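Local atomic coordinates of putative uncharacterized protein PH0186 (Pyrococcus horikoshii, PDB entry 2ZTS), a protein that binds ADP and magnesium as a KaiC-like P-loop protein and probably acts as an ATP-binding protein, though its cellular role is uncharacterized. Residues T31-G42 with E196-L207; T44-G54 with A136-I144. All coordinates share one frame; numbering follows the deposited sequence.

Contact 1 (T31-G42 with E196-L207); sequences TTVLLTGGTGTG and EFIARGVIVLDL. With ADP (adenosine-5'-diphosphate), chain H.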
loop_
_atom_site.group_PDB
_atom_site.type_symbol
_atom_site.label_atom_id
_atom_site.label_comp_id
_atom_site.label_asym_id
_atom_site.label_seq_id
_atom_site.Cartn_x
_atom_site.Cartn_y
_atom_site.Cartn_z
ATOM N N THR C 31 -29.044 20.207 -6.250
ATOM C CA THR C 31 -28.077 19.101 -5.895
ATOM C C THR C 31 -26.635 19.414 -6.316
ATOM O O THR C 31 -26.423 19.950 -7.369
ATOM C CB THR C 31 -28.440 17.804 -6.642
ATOM O OG1 THR C 31 -29.799 17.495 -6.450
ATOM C CG2 THR C 31 -27.753 16.610 -6.029
ATOM N N THR C 32 -25.647 19.071 -5.497
ATOM C CA THR C 32 -24.244 18.975 -5.950
ATOM C C THR C 32 -23.890 17.549 -6.332
ATOM O O THR C 32 -23.997 16.645 -5.484
ATOM C CB THR C 32 -23.376 19.431 -4.850
ATOM O OG1 THR C 32 -23.706 20.790 -4.602
ATOM C CG2 THR C 32 -21.822 19.437 -5.273
ATOM N N VAL C 33 -23.548 17.329 -7.596
ATOM C CA VAL C 33 -23.236 16.011 -8.173
ATOM C C VAL C 33 -21.745 15.928 -8.423
ATOM O O VAL C 33 -21.189 16.814 -9.067
ATOM C CB VAL C 33 -23.932 15.825 -9.488
ATOM C CG1 VAL C 33 -23.683 14.436 -10.089
ATOM C CG2 VAL C 33 -25.478 16.039 -9.298
ATOM N N LEU C 34 -21.125 14.876 -7.894
ATOM C CA LEU C 34 -19.744 14.537 -8.108
ATOM C C LEU C 34 -19.711 13.641 -9.309
ATOM O O LEU C 34 -20.294 12.552 -9.331
ATOM C CB LEU C 34 -19.148 13.815 -6.895
ATOM C CG LEU C 34 -17.630 13.614 -7.009
ATOM C CD1 LEU C 34 -16.842 14.933 -6.928
ATOM C CD2 LEU C 34 -17.116 12.639 -5.993
ATOM N N LEU C 35 -19.068 14.146 -10.354
ATOM C CA LEU C 35 -18.789 13.411 -11.558
ATOM C C LEU C 35 -17.290 12.943 -11.477
ATOM O O LEU C 35 -16.345 13.781 -11.463
ATOM C CB LEU C 35 -19.061 14.311 -12.741
ATOM C CG LEU C 35 -18.717 13.657 -14.065
ATOM C CD1 LEU C 35 -19.633 12.446 -14.349
ATOM C CD2 LEU C 35 -18.788 14.633 -15.175
ATOM N N THR C 36 -17.088 11.622 -11.404
ATOM C CA THR C 36 -15.760 11.027 -11.172
ATOM C C THR C 36 -15.436 9.963 -12.216
ATOM O O THR C 36 -16.316 9.389 -12.816
ATOM C CB THR C 36 -15.660 10.500 -9.715
ATOM O OG1 THR C 36 -14.336 9.995 -9.442
ATOM C CG2 THR C 36 -16.627 9.336 -9.410
ATOM N N GLY C 37 -14.156 9.784 -12.471
ATOM C CA GLY C 37 -13.622 8.891 -13.447
ATOM C C GLY C 37 -12.184 9.259 -13.789
ATOM O O GLY C 37 -11.712 10.397 -13.542
ATOM N N GLY C 38 -11.497 8.284 -14.372
ATOM C CA GLY C 38 -10.092 8.414 -14.764
ATOM C C GLY C 38 -9.907 9.391 -15.900
ATOM O O GLY C 38 -10.863 9.907 -16.519
ATOM N N THR C 39 -8.665 9.697 -16.175
ATOM C CA THR C 39 -8.345 10.603 -17.269
ATOM C C THR C 39 -9.027 10.121 -18.575
ATOM O O THR C 39 -8.933 8.950 -18.963
ATOM C CB THR C 39 -6.808 10.587 -17.500
ATOM O OG1 THR C 39 -6.133 10.849 -16.277
ATOM C CG2 THR C 39 -6.349 11.634 -18.449
ATOM N N GLY C 40 -9.791 11.012 -19.209
ATOM C CA GLY C 40 -10.226 10.753 -20.552
ATOM C C GLY C 40 -11.462 9.939 -20.568
ATOM O O GLY C 40 -11.775 9.335 -21.586
ATOM N N THR C 41 -12.176 9.894 -19.464
ATOM C CA THR C 41 -13.431 9.141 -19.424
ATOM C C THR C 41 -14.656 9.996 -19.818
ATOM O O THR C 41 -15.703 9.458 -19.974
ATOM C CB THR C 41 -13.659 8.494 -18.060
ATOM O OG1 THR C 41 -13.586 9.500 -17.022
ATOM C CG2 THR C 41 -12.502 7.421 -17.715
ATOM N N GLY C 42 -14.495 11.276 -20.062
ATOM C CA GLY C 42 -15.542 12.127 -20.612
ATOM C C GLY C 42 -16.037 13.143 -19.630
ATOM O O GLY C 42 -17.045 13.785 -19.896
ATOM N N GLU C 196 -16.668 13.291 -2.175
ATOM C CA GLU C 196 -17.997 12.662 -2.018
ATOM C C GLU C 196 -18.784 13.116 -0.769
ATOM O O GLU C 196 -20.020 13.036 -0.755
ATOM C CB GLU C 196 -17.845 11.137 -1.988
ATOM C CG GLU C 196 -16.886 10.644 -0.924
ATOM C CD GLU C 196 -15.468 10.356 -1.426
ATOM O OE1 GLU C 196 -14.835 11.179 -2.125
ATOM O OE2 GLU C 196 -14.933 9.338 -1.032
ATOM N N PHE C 197 -18.096 13.595 0.268
ATOM C CA PHE C 197 -18.769 14.161 1.427
ATOM C C PHE C 197 -19.444 15.536 1.219
ATOM O O PHE C 197 -20.095 16.012 2.145
ATOM C CB PHE C 197 -17.828 14.215 2.637
ATOM C CG PHE C 197 -17.407 12.868 3.085
ATOM C CD1 PHE C 197 -18.235 12.120 3.910
ATOM C CD2 PHE C 197 -16.253 12.294 2.583
ATOM C CE1 PHE C 197 -17.886 10.859 4.266
ATOM C CE2 PHE C 197 -15.888 11.033 2.953
ATOM C CZ PHE C 197 -16.688 10.306 3.779
ATOM N N ILE C 198 -19.212 16.212 0.087
ATOM C CA ILE C 198 -19.950 17.450 -0.191
ATOM C C ILE C 198 -20.907 17.293 -1.360
ATOM O O ILE C 198 -21.400 18.247 -1.887
ATOM C CB ILE C 198 -18.991 18.655 -0.386
ATOM C CG1 ILE C 198 -18.167 18.536 -1.651
ATOM C CG2 ILE C 198 -18.069 18.813 0.858
ATOM C CD1 ILE C 198 -17.561 19.860 -2.105
ATOM N N ALA C 199 -21.177 16.064 -1.762
ATOM C CA ALA C 199 -22.042 15.822 -2.908
ATOM C C ALA C 199 -23.178 14.891 -2.516
ATOM O O ALA C 199 -22.996 14.012 -1.690
ATOM C CB ALA C 199 -21.244 15.237 -4.045
ATOM N N ARG C 200 -24.367 15.159 -3.036
ATOM C CA ARG C 200 -25.548 14.360 -2.747
ATOM C C ARG C 200 -25.904 13.474 -3.933
ATOM O O ARG C 200 -26.894 12.746 -3.897
ATOM C CB ARG C 200 -26.749 15.270 -2.371
ATOM C CG ARG C 200 -26.437 16.379 -1.355
ATOM C CD ARG C 200 -26.420 15.990 0.149
ATOM N NE ARG C 200 -25.957 17.138 0.973
ATOM C CZ ARG C 200 -26.690 18.242 1.283
ATOM N NH1 ARG C 200 -27.936 18.384 0.841
ATOM N NH2 ARG C 200 -26.173 19.216 2.041
ATOM N N GLY C 201 -25.103 13.560 -4.989
ATOM C CA GLY C 201 -25.173 12.679 -6.156
ATOM C C GLY C 201 -23.750 12.253 -6.547
ATOM O O GLY C 201 -22.853 13.083 -6.431
ATOM N N VAL C 202 -23.559 11.016 -7.031
ATOM C CA VAL C 202 -22.274 10.579 -7.623
ATOM C C VAL C 202 -22.473 9.786 -8.905
ATOM O O VAL C 202 -23.250 8.822 -8.934
ATOM C CB VAL C 202 -21.473 9.698 -6.655
ATOM C CG1 VAL C 202 -20.181 9.237 -7.286
ATOM C CG2 VAL C 202 -21.245 10.433 -5.367
ATOM N N ILE C 203 -21.800 10.219 -9.953
ATOM C CA ILE C 203 -21.817 9.595 -11.254
ATOM C C ILE C 203 -20.377 9.169 -11.574
ATOM O O ILE C 203 -19.462 10.004 -11.515
ATOM C CB ILE C 203 -22.321 10.604 -12.350
ATOM C CG1 ILE C 203 -23.735 11.077 -11.997
ATOM C CG2 ILE C 203 -22.360 9.889 -13.678
ATOM C CD1 ILE C 203 -24.177 12.286 -12.756
ATOM N N VAL C 204 -20.220 7.899 -11.953
ATOM C CA VAL C 204 -18.941 7.342 -12.405
ATOM C C VAL C 204 -18.922 7.118 -13.900
ATOM O O VAL C 204 -19.806 6.508 -14.446
ATOM C CB VAL C 204 -18.638 5.993 -11.701
ATOM C CG1 VAL C 204 -17.239 5.453 -12.061
ATOM C CG2 VAL C 204 -18.829 6.135 -10.221
ATOM N N LEU C 205 -17.901 7.629 -14.546
ATOM C CA LEU C 205 -17.569 7.386 -15.920
ATOM C C LEU C 205 -16.368 6.489 -15.920
ATOM O O LEU C 205 -15.415 6.746 -15.212
ATOM C CB LEU C 205 -17.188 8.688 -16.599
ATOM C CG LEU C 205 -18.210 9.820 -16.663
ATOM C CD1 LEU C 205 -17.839 10.859 -17.690
ATOM C CD2 LEU C 205 -19.600 9.319 -16.940
ATOM N N ASP C 206 -16.395 5.461 -16.737
ATOM C CA ASP C 206 -15.349 4.442 -16.746
ATOM C C ASP C 206 -15.086 3.971 -18.184
ATOM O O ASP C 206 -15.883 4.243 -19.103
ATOM C CB ASP C 206 -15.789 3.227 -15.924
ATOM C CG ASP C 206 -14.615 2.508 -15.262
ATOM O OD1 ASP C 206 -13.435 2.917 -15.491
ATOM O OD2 ASP C 206 -14.800 1.520 -14.495
ATOM N N LEU C 207 -13.931 3.316 -18.342
ATOM C CA LEU C 207 -13.541 2.589 -19.543
ATOM C C LEU C 207 -13.243 1.191 -19.100
ATOM O O LEU C 207 -12.294 0.999 -18.321
ATOM C CB LEU C 207 -12.259 3.167 -20.096
ATOM C CG LEU C 207 -12.311 4.549 -20.673
ATOM C CD1 LEU C 207 -10.912 5.067 -20.950
ATOM C CD2 LEU C 207 -13.124 4.530 -21.925
HETATM P PB ADP H . -11.715 13.821 -19.063
HETATM O O1B ADP H . -12.431 12.779 -18.318
HETATM O O2B ADP H . -10.192 13.646 -19.008
HETATM O O3B ADP H . -12.109 15.277 -18.623
HETATM P PA ADP H . -12.714 14.515 -21.727
HETATM O O1A ADP H . -14.158 15.018 -21.505
HETATM O O2A ADP H . -11.717 15.631 -21.933
HETATM O O3A ADP H . -12.225 13.482 -20.571
HETATM O "O5'" ADP H . -12.826 13.508 -22.950
HETATM C "C5'" ADP H . -12.140 13.697 -24.145
HETATM C "C4'" ADP H . -12.374 12.545 -25.093
HETATM O "O4'" ADP H . -13.531 12.646 -25.891
HETATM C "C3'" ADP H . -11.190 12.407 -26.028
HETATM O "O3'" ADP H . -10.142 11.766 -25.298
HETATM C "C2'" ADP H . -11.804 11.665 -27.200
HETATM O "O2'" ADP H . -11.816 10.295 -27.003
HETATM C "C1'" ADP H . -13.263 12.136 -27.202
HETATM N N9 ADP H . -13.513 13.255 -28.125
HETATM C C8 ADP H . -13.035 14.555 -28.008
HETATM N N7 ADP H . -13.518 15.293 -29.030
HETATM C C5 ADP H . -14.252 14.465 -29.825
HETATM C C6 ADP H . -14.973 14.673 -30.998
HETATM N N6 ADP H . -15.257 15.913 -31.421
HETATM N N1 ADP H . -15.670 13.599 -31.556
HETATM C C2 ADP H . -15.648 12.349 -30.958
HETATM N N3 ADP H . -14.933 12.145 -29.773
HETATM C C4 ADP H . -14.261 13.186 -29.242
HETATM O O HOH W 1 -12.814 5.600 -14.501
HETATM O O HOH W 2 -15.344 6.768 -20.485
#
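The strand that runs into the P-loop (Walker A) pairs here with its parallel neighbour: Val-33 to Thr-36 lie against Gly-201 to Val-204 in the central sheet of this KaiC-like domain. Leu-34 N donates to Gly-201 O (2.9 Å) and Leu-34 O accepts from Ile-203 N; Thr-36 N and O repeat the pattern with Ile-203 O and Leu-205 N, all nearly straight. At the N-terminal end of strand 32-36, Thr-32 O takes Arg-200 N at 2.9 Å and, weakly, Gly-201 N. On the face carrying Val-33 and Leu-35, Ile-203 sets CD1 tightly on Val-33 CG1 (3.5 Å), while its CG2, anti to the backbone N (chi1 -59°), meets Leu-35 CD1. That same Leu-35 methyl also touches Leu-205 CG. The other face bears Leu-34, whose CB rests on Ala-199 CB, and Thr-36, whose CG2 lies alongside Val-204 CG2 (4.0 Å); Thr-36 OG1 bonds to Leu-189 O. Beyond the strands the loop folds back over Leu-205, and Leu-205 CD1 approaches Thr-41 O to 3.4 Å. Thr-41 OG1, held between its backbone N and carbonyl carbon (chi1 55°), turns back to a lone pair of Gly-38 O at 2.8 Å; Thr-41 N grips the same oxygen and closes the type II turn. One water joins Gly-38 N to Leu-205 O and Asp-206 OD1, another joins Thr-41 O to Asp-206 O. Gly-40 N hydrogen-bonds ADP O2B at 2.7 Å, and Gly-42 N reaches both O1B and O3A. Strand 174-179 flanks strand 32-36 on its other edge, strand 214-223 continues the sheet beyond 201-209, and helix 157-171 packs on Thr-32 and Ile-198.

Contact 2 (T44-G54 with A136-I144); sequences TTFAAQFIYKG and AKRLVIDSI. With MG (magnesium ion), chain I; ADP (adenosine-5'-diphosphate), chain H.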
loop_
_atom_site.group_PDB
_atom_site.type_symbol
_atom_site.label_atom_id
_atom_site.label_comp_id
_atom_site.label_asym_id
_atom_site.label_seq_id
_atom_site.Cartn_x
_atom_site.Cartn_y
_atom_site.Cartn_z
ATOM N N THR C 44 -15.016 16.287 -18.522
ATOM C CA THR C 44 -15.117 17.622 -19.074
ATOM C C THR C 44 -16.250 17.808 -20.088
ATOM O O THR C 44 -17.004 18.772 -20.011
ATOM C CB THR C 44 -13.764 18.004 -19.627
ATOM O OG1 THR C 44 -12.917 18.263 -18.529
ATOM C CG2 THR C 44 -13.766 19.356 -20.379
ATOM N N THR C 45 -16.366 16.865 -20.991
ATOM C CA THR C 45 -17.358 16.804 -22.028
ATOM C C THR C 45 -18.789 16.771 -21.500
ATOM O O THR C 45 -19.633 17.563 -21.897
ATOM C CB THR C 45 -17.053 15.572 -22.908
ATOM O OG1 THR C 45 -15.809 15.835 -23.570
ATOM C CG2 THR C 45 -18.029 15.431 -24.055
ATOM N N PHE C 46 -19.031 15.841 -20.602
ATOM C CA PHE C 46 -20.296 15.656 -19.901
ATOM C C PHE C 46 -20.677 16.952 -19.121
ATOM O O PHE C 46 -21.785 17.449 -19.255
ATOM C CB PHE C 46 -20.084 14.496 -18.965
ATOM C CG PHE C 46 -21.291 14.028 -18.282
ATOM C CD1 PHE C 46 -21.840 12.823 -18.608
ATOM C CD2 PHE C 46 -21.886 14.811 -17.294
ATOM C CE1 PHE C 46 -22.970 12.388 -17.961
ATOM C CE2 PHE C 46 -23.036 14.376 -16.631
ATOM C CZ PHE C 46 -23.572 13.178 -16.944
ATOM N N ALA C 47 -19.734 17.540 -18.383
ATOM C CA ALA C 47 -19.948 18.831 -17.685
ATOM C C ALA C 47 -20.229 20.019 -18.621
ATOM O O ALA C 47 -21.094 20.877 -18.312
ATOM C CB ALA C 47 -18.802 19.161 -16.822
ATOM N N ALA C 48 -19.583 20.029 -19.783
ATOM C CA ALA C 48 -19.765 21.092 -20.737
ATOM C C ALA C 48 -21.132 20.955 -21.394
ATOM O O ALA C 48 -21.808 21.962 -21.614
ATOM C CB ALA C 48 -18.695 21.094 -21.739
ATOM N N GLN C 49 -21.513 19.719 -21.703
ATOM C CA GLN C 49 -22.783 19.436 -22.317
ATOM C C GLN C 49 -23.932 19.900 -21.419
ATOM O O GLN C 49 -24.920 20.501 -21.891
ATOM C CB GLN C 49 -22.898 17.933 -22.617
ATOM C CG GLN C 49 -23.860 17.569 -23.740
ATOM C CD GLN C 49 -23.608 16.161 -24.272
ATOM O OE1 GLN C 49 -22.465 15.725 -24.301
ATOM N NE2 GLN C 49 -24.674 15.434 -24.642
ATOM N N PHE C 50 -23.782 19.654 -20.119
ATOM C CA PHE C 50 -24.753 20.060 -19.117
ATOM C C PHE C 50 -24.948 21.567 -19.170
ATOM O O PHE C 50 -26.081 22.022 -19.106
ATOM C CB PHE C 50 -24.283 19.597 -17.720
ATOM C CG PHE C 50 -25.050 20.167 -16.523
ATOM C CD1 PHE C 50 -26.337 19.737 -16.214
ATOM C CD2 PHE C 50 -24.426 20.959 -15.610
ATOM C CE1 PHE C 50 -26.988 20.174 -15.085
ATOM C CE2 PHE C 50 -25.092 21.399 -14.439
ATOM C CZ PHE C 50 -26.356 20.994 -14.190
ATOM N N ILE C 51 -23.864 22.341 -19.195
ATOM C CA ILE C 51 -23.973 23.796 -19.193
ATOM C C ILE C 51 -24.480 24.288 -20.544
ATOM O O ILE C 51 -25.410 25.092 -20.613
ATOM C CB ILE C 51 -22.633 24.483 -18.907
ATOM C CG1 ILE C 51 -22.128 24.174 -17.500
ATOM C CG2 ILE C 51 -22.749 26.015 -19.034
ATOM C CD1 ILE C 51 -23.033 24.607 -16.394
ATOM N N TYR C 52 -23.880 23.768 -21.609
ATOM C CA TYR C 52 -24.205 24.213 -22.947
ATOM C C TYR C 52 -25.634 23.877 -23.346
ATOM O O TYR C 52 -26.327 24.728 -23.901
ATOM C CB TYR C 52 -23.298 23.613 -23.974
ATOM C CG TYR C 52 -23.557 24.174 -25.348
ATOM C CD1 TYR C 52 -23.136 25.442 -25.663
ATOM C CD2 TYR C 52 -24.233 23.442 -26.320
ATOM C CE1 TYR C 52 -23.400 26.007 -26.942
ATOM C CE2 TYR C 52 -24.492 23.998 -27.619
ATOM C CZ TYR C 52 -24.067 25.275 -27.911
ATOM O OH TYR C 52 -24.282 25.881 -29.160
ATOM N N LYS C 53 -26.044 22.639 -23.103
ATOM C CA LYS C 53 -27.408 22.235 -23.370
ATOM C C LYS C 53 -28.389 22.898 -22.392
ATOM O O LYS C 53 -29.513 23.222 -22.750
ATOM C CB LYS C 53 -27.588 20.722 -23.322
ATOM C CG LYS C 53 -26.933 19.989 -24.454
ATOM C CD LYS C 53 -27.429 20.500 -25.811
ATOM C CE LYS C 53 -27.203 19.535 -26.949
ATOM N NZ LYS C 53 -27.444 20.215 -28.247
ATOM N N GLY C 54 -27.977 23.066 -21.155
ATOM C CA GLY C 54 -28.778 23.845 -20.258
ATOM C C GLY C 54 -29.185 25.169 -20.920
ATOM O O GLY C 54 -30.356 25.488 -20.962
ATOM N N ALA C 136 -27.569 32.300 -12.772
ATOM C CA ALA C 136 -27.230 30.949 -13.203
ATOM C C ALA C 136 -28.147 29.961 -12.476
ATOM O O ALA C 136 -28.415 30.109 -11.308
ATOM C CB ALA C 136 -25.761 30.656 -12.860
ATOM N N LYS C 137 -28.668 28.979 -13.185
ATOM C CA LYS C 137 -29.269 27.856 -12.521
ATOM C C LYS C 137 -28.310 26.616 -12.547
ATOM O O LYS C 137 -28.597 25.633 -11.884
ATOM C CB LYS C 137 -30.654 27.551 -13.119
ATOM C CG LYS C 137 -31.760 28.575 -12.764
ATOM C CD LYS C 137 -32.817 28.615 -13.843
ATOM C CE LYS C 137 -34.216 29.121 -13.377
ATOM N NZ LYS C 137 -35.307 28.357 -14.123
ATOM N N ARG C 138 -27.205 26.680 -13.294
ATOM C CA ARG C 138 -26.314 25.543 -13.494
ATOM C C ARG C 138 -24.876 25.975 -13.243
ATOM O O ARG C 138 -24.495 27.100 -13.561
ATOM C CB ARG C 138 -26.475 25.029 -14.901
ATOM C CG ARG C 138 -27.711 24.212 -15.139
ATOM C CD ARG C 138 -27.794 23.601 -16.521
ATOM N NE ARG C 138 -29.191 23.274 -16.790
ATOM C CZ ARG C 138 -29.637 22.188 -17.393
ATOM N NH1 ARG C 138 -28.825 21.280 -17.877
ATOM N NH2 ARG C 138 -30.951 22.008 -17.540
ATOM N N LEU C 139 -24.077 25.104 -12.653
ATOM C CA LEU C 139 -22.689 25.432 -12.297
ATOM C C LEU C 139 -21.795 24.195 -12.489
ATOM O O LEU C 139 -22.208 23.105 -12.162
ATOM C CB LEU C 139 -22.617 25.934 -10.848
ATOM C CG LEU C 139 -21.202 26.187 -10.288
ATOM C CD1 LEU C 139 -20.416 27.230 -11.067
ATOM C CD2 LEU C 139 -21.312 26.576 -8.791
ATOM N N VAL C 140 -20.602 24.373 -13.007
ATOM C CA VAL C 140 -19.607 23.292 -13.136
ATOM C C VAL C 140 -18.295 23.809 -12.565
ATOM O O VAL C 140 -17.942 24.947 -12.818
ATOM C CB VAL C 140 -19.391 22.910 -14.608
ATOM C CG1 VAL C 140 -18.112 22.123 -14.804
ATOM C CG2 VAL C 140 -20.570 22.115 -15.121
ATOM N N ILE C 141 -17.612 22.990 -11.773
ATOM C CA ILE C 141 -16.243 23.232 -11.371
ATOM C C ILE C 141 -15.459 22.033 -11.856
ATOM O O ILE C 141 -15.575 20.926 -11.339
ATOM C CB ILE C 141 -16.123 23.441 -9.843
ATOM C CG1 ILE C 141 -17.074 24.615 -9.406
ATOM C CG2 ILE C 141 -14.654 23.662 -9.442
ATOM C CD1 ILE C 141 -16.928 25.076 -7.968
ATOM N N ASP C 142 -14.723 22.271 -12.924
ATOM C CA ASP C 142 -13.822 21.316 -13.518
ATOM C C ASP C 142 -12.433 21.839 -13.236
ATOM O O ASP C 142 -11.996 22.686 -13.930
ATOM C CB ASP C 142 -14.093 21.277 -15.014
ATOM C CG ASP C 142 -13.464 20.099 -15.695
ATOM O OD1 ASP C 142 -13.324 20.178 -16.951
ATOM O OD2 ASP C 142 -13.151 19.038 -15.063
ATOM N N SER C 143 -11.718 21.357 -12.224
ATOM C CA SER C 143 -12.004 20.166 -11.477
ATOM C C SER C 143 -11.464 20.410 -10.091
ATOM O O SER C 143 -10.691 21.360 -9.853
ATOM C CB SER C 143 -11.227 19.008 -12.105
ATOM O OG SER C 143 -9.826 19.158 -11.819
ATOM N N ILE C 144 -11.878 19.568 -9.150
ATOM C CA ILE C 144 -11.293 19.615 -7.828
ATOM C C ILE C 144 -9.758 19.373 -7.784
ATOM O O ILE C 144 -9.055 20.069 -7.082
ATOM C CB ILE C 144 -12.082 18.677 -6.883
ATOM C CG1 ILE C 144 -13.462 19.311 -6.609
ATOM C CG2 ILE C 144 -11.369 18.457 -5.595
ATOM C CD1 ILE C 144 -14.363 18.320 -5.968
HETATM MG MG MG I . -11.107 17.012 -18.187
HETATM P PB ADP H . -11.715 13.821 -19.063
HETATM O O1B ADP H . -12.431 12.779 -18.318
HETATM O O2B ADP H . -10.192 13.646 -19.008
HETATM O O3B ADP H . -12.109 15.277 -18.623
HETATM P PA ADP H . -12.714 14.515 -21.727
HETATM O O1A ADP H . -14.158 15.018 -21.505
HETATM O O2A ADP H . -11.717 15.631 -21.933
HETATM O O3A ADP H . -12.225 13.482 -20.571
HETATM O "O5'" ADP H . -12.826 13.508 -22.950
HETATM C "C5'" ADP H . -12.140 13.697 -24.145
HETATM C "C4'" ADP H . -12.374 12.545 -25.093
HETATM O "O4'" ADP H . -13.531 12.646 -25.891
HETATM C "C3'" ADP H . -11.190 12.407 -26.028
HETATM O "O3'" ADP H . -10.142 11.766 -25.298
HETATM C "C2'" ADP H . -11.804 11.665 -27.200
HETATM O "O2'" ADP H . -11.816 10.295 -27.003
HETATM C "C1'" ADP H . -13.263 12.136 -27.202
HETATM N N9 ADP H . -13.513 13.255 -28.125
HETATM C C8 ADP H . -13.035 14.555 -28.008
HETATM N N7 ADP H . -13.518 15.293 -29.030
HETATM C C5 ADP H . -14.252 14.465 -29.825
HETATM C C6 ADP H . -14.973 14.673 -30.998
HETATM N N6 ADP H . -15.257 15.913 -31.421
HETATM N N1 ADP H . -15.670 13.599 -31.556
HETATM C C2 ADP H . -15.648 12.349 -30.958
HETATM N N3 ADP H . -14.933 12.145 -29.773
HETATM C C4 ADP H . -14.261 13.186 -29.242
HETATM O O HOH W 3 -11.720 17.042 -16.193
HETATM O O HOH W 4 -10.711 17.217 -20.236
HETATM O O HOH W 5 -9.571 15.800 -17.463
HETATM O O HOH W 6 -9.995 18.692 -17.939
#
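With OG1 beside its backbone N (chi1 -73°), Thr-44 meets Asp-142, whose CG stands anti to its own N (chi1 -166°); the two side chains cross at about a right angle. Thr-44 OG1 donates to Asp-142 OD1 over 2.5 Å, on the syn lone pair, and also binds the magnesium ion at 2.2 Å. Asp-142 reaches the metal through water: OD2 accepts from a water ligand and is held as well by Thr-178 OG1. ADP O3B and three more waters complete six ligands. One turn farther along the helix, Ala-47 CB meets CG1 of Val-140 on the strand (3.6 Å), and Ile-51 CG1 meets its CG2. Arg-138, extended from CG to NE, lays CD over one face of the Phe-50 ring, 3.9 Å from its centroid, a CH-pi contact. Its NH1 bonds to Phe-50 O (3.1 Å), which lies out of the guanidinium plane and also accepts the helical bond from Gly-54 N. Gly-54 CA sits over the centre of the guanidinium, 3.4 Å from Arg-138 CZ. NH1 also hydrogen-bonds Lys-13 O, and NH2 forms a salt bridge with Glu-60. Helix and strand run nearly antiparallel at 157°, as expected of a P-loop NTPase, where the Walker A helix lies on the sheet and the aspartate ending a hydrophobic strand, consistent with Walker B, faces the metal.

In the fold
From the N terminus the chain enters the sheet at strand 32-36, passes through the phosphate-binding loop and continues directly into helix 43-58. Contact 2 closes the shorter loop, when strand 138-142 returns beneath that helix; 81 residues separate the segments 44-54 and 136-144. Contact 1 closes only later, as strand 201-209 joins the far edge of strand 32-36, so the loop of contact 2 lies wholly within that of contact 1. Strand 174-179 separates strands 138-142 and 32-36 in the sheet. The contacts meet where Leu-35 CD2 packs on Phe-46 CD2, and both reach the same ADP, one from the loop and the other from the helix start.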